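Local coordinates for CRISPR-associated protein, Cse2 family (Thermobifida fusca, PDB 4H79) that probably serves as the small Cse2 (CasB) subunit of the type I-E CRISPR Cascade complex and binds nucleic acid, at residues A[92-97]-A[153-158]. Residues are numbered along the deposited sequence; the frame is centred on the assembly and turned at random.
Sequences LTLYAI and EIVTLL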
ATOM      1  N   LEU A  92      -2.463  -2.788  -4.349  1.00 20.62           N
ATOM      2  CA  LEU A  92      -2.938  -2.266  -5.660  1.00 22.70           C
ATOM      3  C   LEU A  92      -4.229  -1.505  -5.524  1.00 20.68           C
ATOM      4  O   LEU A  92      -4.402  -0.455  -6.188  1.00 19.25           O
ATOM      5  CB  LEU A  92      -3.164  -3.412  -6.663  1.00 24.72           C
ATOM      6  CG  LEU A  92      -1.995  -3.660  -7.635  1.00 31.06           C
ATOM      7  CD1 LEU A  92      -1.776  -2.500  -8.610  1.00 28.66           C
ATOM      8  CD2 LEU A  92      -0.752  -3.869  -6.900  1.00 28.71           C
ATOM      9  N   THR A  93      -5.136  -2.021  -4.676  1.00 22.59           N
ATOM     10  CA  THR A  93      -6.480  -1.313  -4.476  1.00 21.73           C
ATOM     11  C   THR A  93      -6.230   0.012  -3.813  1.00 19.39           C
ATOM     12  O   THR A  93      -6.814   1.056  -4.198  1.00 17.06           O
ATOM     13  CB  THR A  93      -7.374  -2.193  -3.562  1.00 22.83           C
ATOM     14  OG1 THR A  93      -7.577  -3.455  -4.250  1.00 23.78           O
ATOM     15  CG2 THR A  93      -8.739  -1.520  -3.319  1.00 24.82           C
ATOM     16  N   LEU A  94      -5.369   0.030  -2.762  1.00 18.86           N
ATOM     17  CA  LEU A  94      -5.035   1.319  -2.107  1.00 16.08           C
ATOM     18  C   LEU A  94      -4.404   2.291  -3.118  1.00 17.95           C
ATOM     19  O   LEU A  94      -4.736   3.493  -3.155  1.00 19.91           O
ATOM     20  CB  LEU A  94      -4.067   1.126  -0.894  1.00 19.28           C
ATOM     21  CG  LEU A  94      -4.694   0.375   0.294  1.00 24.65           C
ATOM     22  CD1 LEU A  94      -3.630   0.047   1.309  1.00 24.17           C
ATOM     23  CD2 LEU A  94      -5.810   1.264   0.945  1.00 20.99           C
ATOM     24  N   TYR A  95      -3.453   1.810  -3.905  1.00 19.84           N
ATOM     25  CA  TYR A  95      -2.849   2.709  -4.897  1.00 18.81           C
ATOM     26  C   TYR A  95      -3.913   3.314  -5.857  1.00 19.01           C
ATOM     27  O   TYR A  95      -3.838   4.520  -6.235  1.00 20.22           O
ATOM     28  CB  TYR A  95      -1.743   1.932  -5.732  1.00 19.11           C
ATOM     29  CG  TYR A  95      -1.320   2.811  -6.906  1.00 22.31           C
ATOM     30  CD1 TYR A  95      -0.504   3.955  -6.681  1.00 20.60           C
ATOM     31  CD2 TYR A  95      -1.768   2.529  -8.236  1.00 22.94           C
ATOM     32  CE1 TYR A  95      -0.193   4.832  -7.733  1.00 21.38           C
ATOM     33  CE2 TYR A  95      -1.408   3.356  -9.298  1.00 24.57           C
ATOM     34  CZ  TYR A  95      -0.632   4.505  -9.026  1.00 22.42           C
ATOM     35  OH  TYR A  95      -0.267   5.350 -10.059  1.00 22.41           O
ATOM     36  N   ALA A  96      -4.860   2.465  -6.319  1.00 16.58           N
ATOM     37  CA  ALA A  96      -5.944   2.941  -7.221  1.00 17.82           C
ATOM     38  C   ALA A  96      -6.760   4.062  -6.593  1.00 15.77           C
ATOM     39  O   ALA A  96      -7.167   5.008  -7.264  1.00 16.43           O
ATOM     40  CB  ALA A  96      -6.860   1.761  -7.591  1.00 14.82           C
ATOM     41  N   ILE A  97      -7.022   3.929  -5.306  1.00 15.71           N
ATOM     42  CA  ILE A  97      -7.739   4.994  -4.568  1.00 18.37           C
ATOM     43  C   ILE A  97      -6.857   6.230  -4.455  1.00 16.77           C
ATOM     44  O   ILE A  97      -7.297   7.360  -4.743  1.00 17.93           O
ATOM     45  CB  ILE A  97      -8.059   4.487  -3.138  1.00 16.31           C
ATOM     46  CG1 ILE A  97      -9.148   3.400  -3.204  1.00 20.48           C
ATOM     47  CG2 ILE A  97      -8.570   5.668  -2.255  1.00 17.38           C
ATOM     48  CD1 ILE A  97      -9.212   2.594  -1.931  1.00 21.06           C
ATOM     49  N   GLU A 153      -8.482   4.687   4.979  1.00 23.14           N
ATOM     50  CA  GLU A 153      -8.779   6.012   5.587  1.00 25.62           C
ATOM     51  C   GLU A 153      -7.531   6.897   5.551  1.00 26.71           C
ATOM     52  O   GLU A 153      -7.610   8.088   5.292  1.00 26.25           O
ATOM     53  CB  GLU A 153      -9.275   5.890   7.052  1.00 27.36           C
ATOM     54  CG  GLU A 153     -10.580   5.086   7.184  1.00 37.03           C
ATOM     55  CD  GLU A 153     -10.971   4.786   8.654  1.00 64.24           C
ATOM     56  OE1 GLU A 153     -10.196   5.141   9.603  1.00 69.24           O
ATOM     57  OE2 GLU A 153     -12.063   4.193   8.893  1.00 67.42           O
ATOM     58  N   ILE A 154      -6.369   6.300   5.828  1.00 22.91           N
ATOM     59  CA  ILE A 154      -5.094   7.040   5.846  1.00 21.76           C
ATOM     60  C   ILE A 154      -4.727   7.463   4.422  1.00 21.11           C
ATOM     61  O   ILE A 154      -4.347   8.603   4.182  1.00 20.22           O
ATOM     62  CB  ILE A 154      -3.946   6.172   6.413  1.00 22.05           C
ATOM     63  CG1 ILE A 154      -4.182   5.820   7.944  1.00 25.23           C
ATOM     64  CG2 ILE A 154      -2.633   6.882   6.188  1.00 21.38           C
ATOM     65  CD1 ILE A 154      -4.172   7.054   8.836  1.00 26.46           C
ATOM     66  N   VAL A 155      -4.837   6.558   3.461  1.00 20.35           N
ATOM     67  CA  VAL A 155      -4.435   6.869   2.075  1.00 20.30           C
ATOM     68  C   VAL A 155      -5.358   7.960   1.495  1.00 17.94           C
ATOM     69  O   VAL A 155      -4.931   8.797   0.727  1.00 21.79           O
ATOM     70  CB  VAL A 155      -4.572   5.553   1.195  1.00 23.27           C
ATOM     71  CG1 VAL A 155      -4.559   5.815  -0.283  1.00 24.37           C
ATOM     72  CG2 VAL A 155      -3.467   4.558   1.567  1.00 18.89           C
ATOM     73  N   THR A 156      -6.632   7.949   1.881  1.00 19.03           N
ATOM     74  CA  THR A 156      -7.543   9.011   1.448  1.00 22.78           C
ATOM     75  C   THR A 156      -6.973  10.396   1.873  1.00 21.74           C
ATOM     76  O   THR A 156      -7.050  11.398   1.114  1.00 19.70           O
ATOM     77  CB  THR A 156      -8.943   8.762   2.020  1.00 30.41           C
ATOM     78  OG1 THR A 156      -9.446   7.534   1.466  1.00 33.07           O
ATOM     79  CG2 THR A 156      -9.879   9.798   1.570  1.00 38.14           C
ATOM     80  N   LEU A 157      -6.469  10.451   3.115  1.00 19.95           N
ATOM     81  CA  LEU A 157      -5.917  11.716   3.648  1.00 23.92           C
ATOM     82  C   LEU A 157      -4.615  12.053   2.920  1.00 22.09           C
ATOM     83  O   LEU A 157      -4.385  13.190   2.554  1.00 19.70           O
ATOM     84  CB  LEU A 157      -5.691  11.649   5.177  1.00 22.18           C
ATOM     85  CG  LEU A 157      -6.946  11.445   6.046  1.00 25.38           C
ATOM     86  CD1 LEU A 157      -6.491  11.220   7.499  1.00 25.09           C
ATOM     87  CD2 LEU A 157      -7.936  12.630   6.006  1.00 30.04           C
ATOM     88  N   LEU A 158      -3.766  11.028   2.698  1.00 19.64           N
ATOM     89  CA  LEU A 158      -2.530  11.280   1.936  1.00 20.48           C
ATOM     90  C   LEU A 158      -2.835  11.817   0.523  1.00 22.84           C
ATOM     91  O   LEU A 158      -2.110  12.705   0.034  1.00 19.31           O
ATOM     92  CB  LEU A 158      -1.685  10.005   1.804  1.00 17.61           C
ATOM     93  CG  LEU A 158      -1.174   9.408   3.113  1.00 16.12           C
ATOM     94  CD1 LEU A 158      -0.378   8.106   2.785  1.00 17.53           C
ATOM     95  CD2 LEU A 158      -0.237  10.454   3.881  1.00 16.46           C
TER
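Val155 points its branched side chain from segment 153-158 at one turn of segment 92-97, where it meets Leu94 and Ile97 through apolar contacts. Its two methyls divide the work. CG2 lies 4.1 Å from CD2 of Leu94, the two side chains running at a slant to each other. CG1, set anti to the backbone N (chi1 164°), rests 3.7 Å from the carbonyl O of Leu94, a van der Waals touch of methyl on backbone, and stands 4.5 Å from CG2 of Ile97, whose CB points toward segment 153-158; this is the looser of the two side-chain contacts. No hydrogen bond joins the segments. They belong to helices 80-99 and 144-160 of the all-helical Cse2 fold; the axes of the two segments approach to 9.7 Å, with 32° between their N-to-C directions. At the exposed border Thr156 adds a loose van der Waals contact: its OG1 lies 4.3 Å from CG2 of Ile97 and is hydrogen-bonded to the carbonyl O of Arg152, one turn back along its own helix. Leu151 and Arg152, about a turn earlier on helix 144-160, continue the interface: both touch Leu94, and Arg152 also touches Ile97. Tyr95 points away from segment 153-158, stacks edge-to-face with Tyr167 and packs on Val25 of helix 16-33 and Leu43 of helix 37-49.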